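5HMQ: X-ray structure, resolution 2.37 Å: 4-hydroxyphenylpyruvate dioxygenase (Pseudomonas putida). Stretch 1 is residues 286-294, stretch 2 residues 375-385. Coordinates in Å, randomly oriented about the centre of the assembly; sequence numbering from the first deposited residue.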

# COMPACT_ATOMS: atom_id res chain seq x y z
N LEU C 286 -2.41 -32.47 -8.28
CA LEU C 286 -2.54 -31.43 -7.27
C LEU C 286 -1.31 -31.39 -6.37
O LEU C 286 -0.83 -32.43 -5.91
CB LEU C 286 -3.80 -31.66 -6.43
CG LEU C 286 -5.10 -31.67 -7.25
CD1 LEU C 286 -6.30 -31.99 -6.38
CD2 LEU C 286 -5.30 -30.35 -7.98
N PHE C 287 -0.79 -30.18 -6.15
CA PHE C 287 0.33 -29.95 -5.25
C PHE C 287 0.13 -30.70 -3.94
O PHE C 287 -0.93 -30.61 -3.31
CB PHE C 287 0.48 -28.45 -4.99
CG PHE C 287 1.80 -28.05 -4.39
CD1 PHE C 287 2.99 -28.30 -5.05
CD2 PHE C 287 1.85 -27.39 -3.17
CE1 PHE C 287 4.20 -27.91 -4.50
CE2 PHE C 287 3.06 -27.01 -2.61
CZ PHE C 287 4.24 -27.27 -3.28
N SER C 288 1.14 -31.47 -3.54
CA SER C 288 1.08 -32.31 -2.35
C SER C 288 2.35 -32.09 -1.53
O SER C 288 3.26 -32.93 -1.53
CB SER C 288 0.89 -33.79 -2.71
OG SER C 288 1.89 -34.23 -3.62
N PRO C 289 2.44 -30.97 -0.82
CA PRO C 289 3.63 -30.69 -0.02
C PRO C 289 3.60 -31.46 1.28
O PRO C 289 2.58 -32.08 1.62
CB PRO C 289 3.53 -29.18 0.22
CG PRO C 289 2.06 -28.93 0.28
CD PRO C 289 1.43 -29.91 -0.69
N PRO C 290 4.70 -31.47 2.04
CA PRO C 290 4.69 -32.12 3.35
C PRO C 290 3.65 -31.50 4.26
O PRO C 290 3.50 -30.26 4.28
CB PRO C 290 6.11 -31.88 3.89
CG PRO C 290 6.94 -31.61 2.68
CD PRO C 290 6.03 -30.94 1.70
N PRO C 291 2.89 -32.31 5.00
CA PRO C 291 1.97 -31.74 5.98
C PRO C 291 2.71 -30.91 7.02
O PRO C 291 3.88 -31.14 7.31
CB PRO C 291 1.33 -32.99 6.62
CG PRO C 291 1.48 -34.06 5.59
CD PRO C 291 2.80 -33.77 4.92
N ALA C 292 2.00 -29.92 7.57
CA ALA C 292 2.60 -29.05 8.56
C ALA C 292 2.94 -29.83 9.82
O ALA C 292 2.24 -30.77 10.21
CB ALA C 292 1.66 -27.89 8.90
N SER C 293 4.03 -29.43 10.47
CA SER C 293 4.39 -30.00 11.76
C SER C 293 3.38 -29.59 12.82
O SER C 293 2.75 -28.53 12.73
CB SER C 293 5.79 -29.57 12.17
OG SER C 293 6.05 -29.91 13.52
N ALA C 294 3.23 -30.43 13.84
CA ALA C 294 2.46 -30.06 15.01
C ALA C 294 3.25 -29.06 15.85
O ALA C 294 4.48 -29.05 15.85
CB ALA C 294 2.12 -31.30 15.84
N GLN C 375 12.01 -30.97 10.46
CA GLN C 375 12.28 -31.07 9.03
C GLN C 375 11.00 -30.96 8.20
O GLN C 375 11.04 -30.42 7.09
CB GLN C 375 13.00 -32.39 8.72
CG GLN C 375 14.46 -32.40 9.15
CD GLN C 375 15.27 -31.30 8.50
OE1 GLN C 375 15.35 -31.22 7.27
NE2 GLN C 375 15.89 -30.46 9.32
N ALA C 376 9.88 -31.46 8.72
CA ALA C 376 8.61 -31.31 8.02
C ALA C 376 8.21 -29.85 7.92
O ALA C 376 7.73 -29.39 6.87
CB ALA C 376 7.52 -32.12 8.71
N ALA C 377 8.38 -29.09 9.01
CA ALA C 377 8.06 -27.67 8.97
C ALA C 377 8.94 -26.93 7.97
O ALA C 377 8.46 -26.09 7.21
CB ALA C 377 8.20 -27.06 10.36
N LEU C 378 10.24 -27.25 7.95
CA LEU C 378 11.15 -26.58 7.03
C LEU C 378 10.84 -26.94 5.58
O LEU C 378 10.85 -26.06 4.71
CB LEU C 378 12.60 -26.95 7.37
CG LEU C 378 13.63 -26.38 6.39
CD1 LEU C 378 13.61 -24.87 6.43
CD2 LEU C 378 15.02 -26.92 6.70
N LYS C 379 10.55 -28.21 5.31
CA LYS C 379 10.32 -28.62 3.93
C LYS C 379 9.00 -28.06 3.40
O LYS C 379 8.91 -27.71 2.22
CB LYS C 379 10.35 -30.14 3.81
CG LYS C 379 11.76 -30.72 3.87
CD LYS C 379 11.75 -32.24 3.91
CE LYS C 379 13.14 -32.79 4.17
NZ LYS C 379 13.13 -34.27 4.34
N ARG C 380 7.98 -27.96 4.25
CA ARG C 380 6.72 -27.37 3.82
C ARG C 380 6.88 -25.88 3.53
O ARG C 380 6.36 -25.38 2.52
CB ARG C 380 5.64 -27.59 4.87
CG ARG C 380 4.42 -26.71 4.65
CD ARG C 380 3.32 -27.01 5.63
NE ARG C 380 2.32 -27.89 5.04
CZ ARG C 380 1.14 -27.48 4.58
NH1 ARG C 380 0.81 -26.20 4.66
NH2 ARG C 380 0.30 -28.35 4.06
N ALA C 381 7.59 -25.15 4.40
CA ALA C 381 7.81 -23.73 4.16
C ALA C 381 8.57 -23.51 2.86
O ALA C 381 8.29 -22.56 2.12
CB ALA C 381 8.56 -23.11 5.34
N THR C 382 9.54 -24.38 2.56
CA THR C 382 10.25 -24.30 1.29
C THR C 382 9.35 -24.66 0.12
O THR C 382 9.42 -24.04 -0.94
CB THR C 382 11.48 -25.21 1.33
OG1 THR C 382 12.33 -24.83 2.43
CG2 THR C 382 12.27 -25.09 0.03
N ALA C 383 8.49 -25.67 0.30
CA ALA C 383 7.59 -26.07 -0.79
C ALA C 383 6.65 -24.94 -1.18
O ALA C 383 6.31 -24.80 -2.36
CB ALA C 383 6.80 -27.31 -0.38
N PHE C 384 6.21 -24.13 -0.21
CA PHE C 384 5.41 -22.96 -0.50
C PHE C 384 6.27 -21.73 -0.76
O PHE C 384 5.76 -20.60 -0.72
CB PHE C 384 4.42 -22.69 0.63
CG PHE C 384 3.23 -23.62 0.62
CD1 PHE C 384 2.20 -23.43 -0.28
CD2 PHE C 384 3.15 -24.67 1.52
CE1 PHE C 384 1.11 -24.28 -0.30
CE2 PHE C 384 2.06 -25.52 1.50
CZ PHE C 384 1.04 -25.32 0.59
N ARG C 385 7.56 -21.93 -1.01
CA ARG C 385 8.47 -20.90 -1.51
C ARG C 385 8.68 -19.77 -0.50
O ARG C 385 8.81 -18.61 -0.87
CB ARG C 385 7.97 -20.35 -2.85
CG ARG C 385 7.81 -21.44 -3.88
CD ARG C 385 6.97 -21.02 -5.06
NE ARG C 385 6.75 -22.14 -5.97
CZ ARG C 385 7.19 -22.18 -7.22
NH1 ARG C 385 7.88 -21.17 -7.72
NH2 ARG C 385 6.95 -23.25 -7.97

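Stretch 2 is helical from Gln375 through Ala383, continuing a helix that begins earlier in the chain, while stretch 1 contains no regular helix or strand and packs along it. The two run antiparallel: Ser293 CA lies 5.2 Å from Ala377 CA, and Pro290 CA lies 5.2 Å from Arg380 CA, so stretch 1 descends as the helix advances. Together the contacts bury 492 Å², summed over both sides.

Gln375 lies outside the contact; its CA-to-CB bond points away. Ala376 is the first residue to touch, its CA-to-CB bond directed toward stretch 1 and its CB 4.0 Å from Pro291 O. Its carbonyl is already engaged within the helix, where Arg380 N donates to Ala376 O at 3.0 Å, so the approach of Pro290 CB to Ala376 O at 4.2 Å is one of packing. Ala377, buried, meets Ser293 through their methyl and methylene carbons, Ala377 CB to Ser293 CB 3.9 Å. The hydroxyl of Ser293 is occupied within its own stretch, Ser293 OG donating to Ala294 O at 2.9 Å. The short side chains of Ala376 and Ala377 are consistent with the close backbone approach here. Leu378 makes no contact.

Lys379 contributes only the base of its side chain: Lys379 CB lies 3.9 Å from Pro290 CG, and the remaining chain, extended with chi2 to chi4 all t, leads its end away from stretch 1.

Arg380 makes the one hydrogen bond between the stretches. Its CA-to-CB bond points sideways, but chi1 and chi2 are both t and carry the guanidinium nearer to stretch 1. Arg380 NE donates to Pro290 O at 2.8 Å with an N-H...O angle of 152°, and the acceptor lies near the guanidinium plane, as suits an in-plane N-H. The flat group is also flanked: Pro289 CG lies over one face, 4.2 Å from Arg380 NH2, and Ala292 CB over the opposite face. Ala292 CB also packs 3.8 Å from Arg380 CD. Ala292 N is 3.3 Å from Arg380 NE, but both are donors and no hydrogen bond results. Arg380 NH2 is hydrogen-bonded elsewhere in the structure.

Ala381 and Thr382 stay out of reach, and Thr382 OG1 turns back to donate to Leu378 O at 3.0 Å. Ala383 again points toward stretch 1. Its methyl group gathers three neighbours: Ala383 CB is 3.8 Å from Pro289 CB, 3.9 Å from Phe287 CZ and 4.3 Å from Pro290 CD. Phe287 CZ also lies 3.4 Å from Ala383 O.

Phe384, the first residue to leave helical phi/psi, closes the contact with a buried ring. The edge of Phe287 is directed at its face, with centroids 5.5 Å apart, planes at 76° and Phe287 CE2 4.1 Å from Phe384 CE1. Pro289 CG packs obliquely against the same ring, 3.6 Å from Phe384 CE2. Arg385 makes no contact.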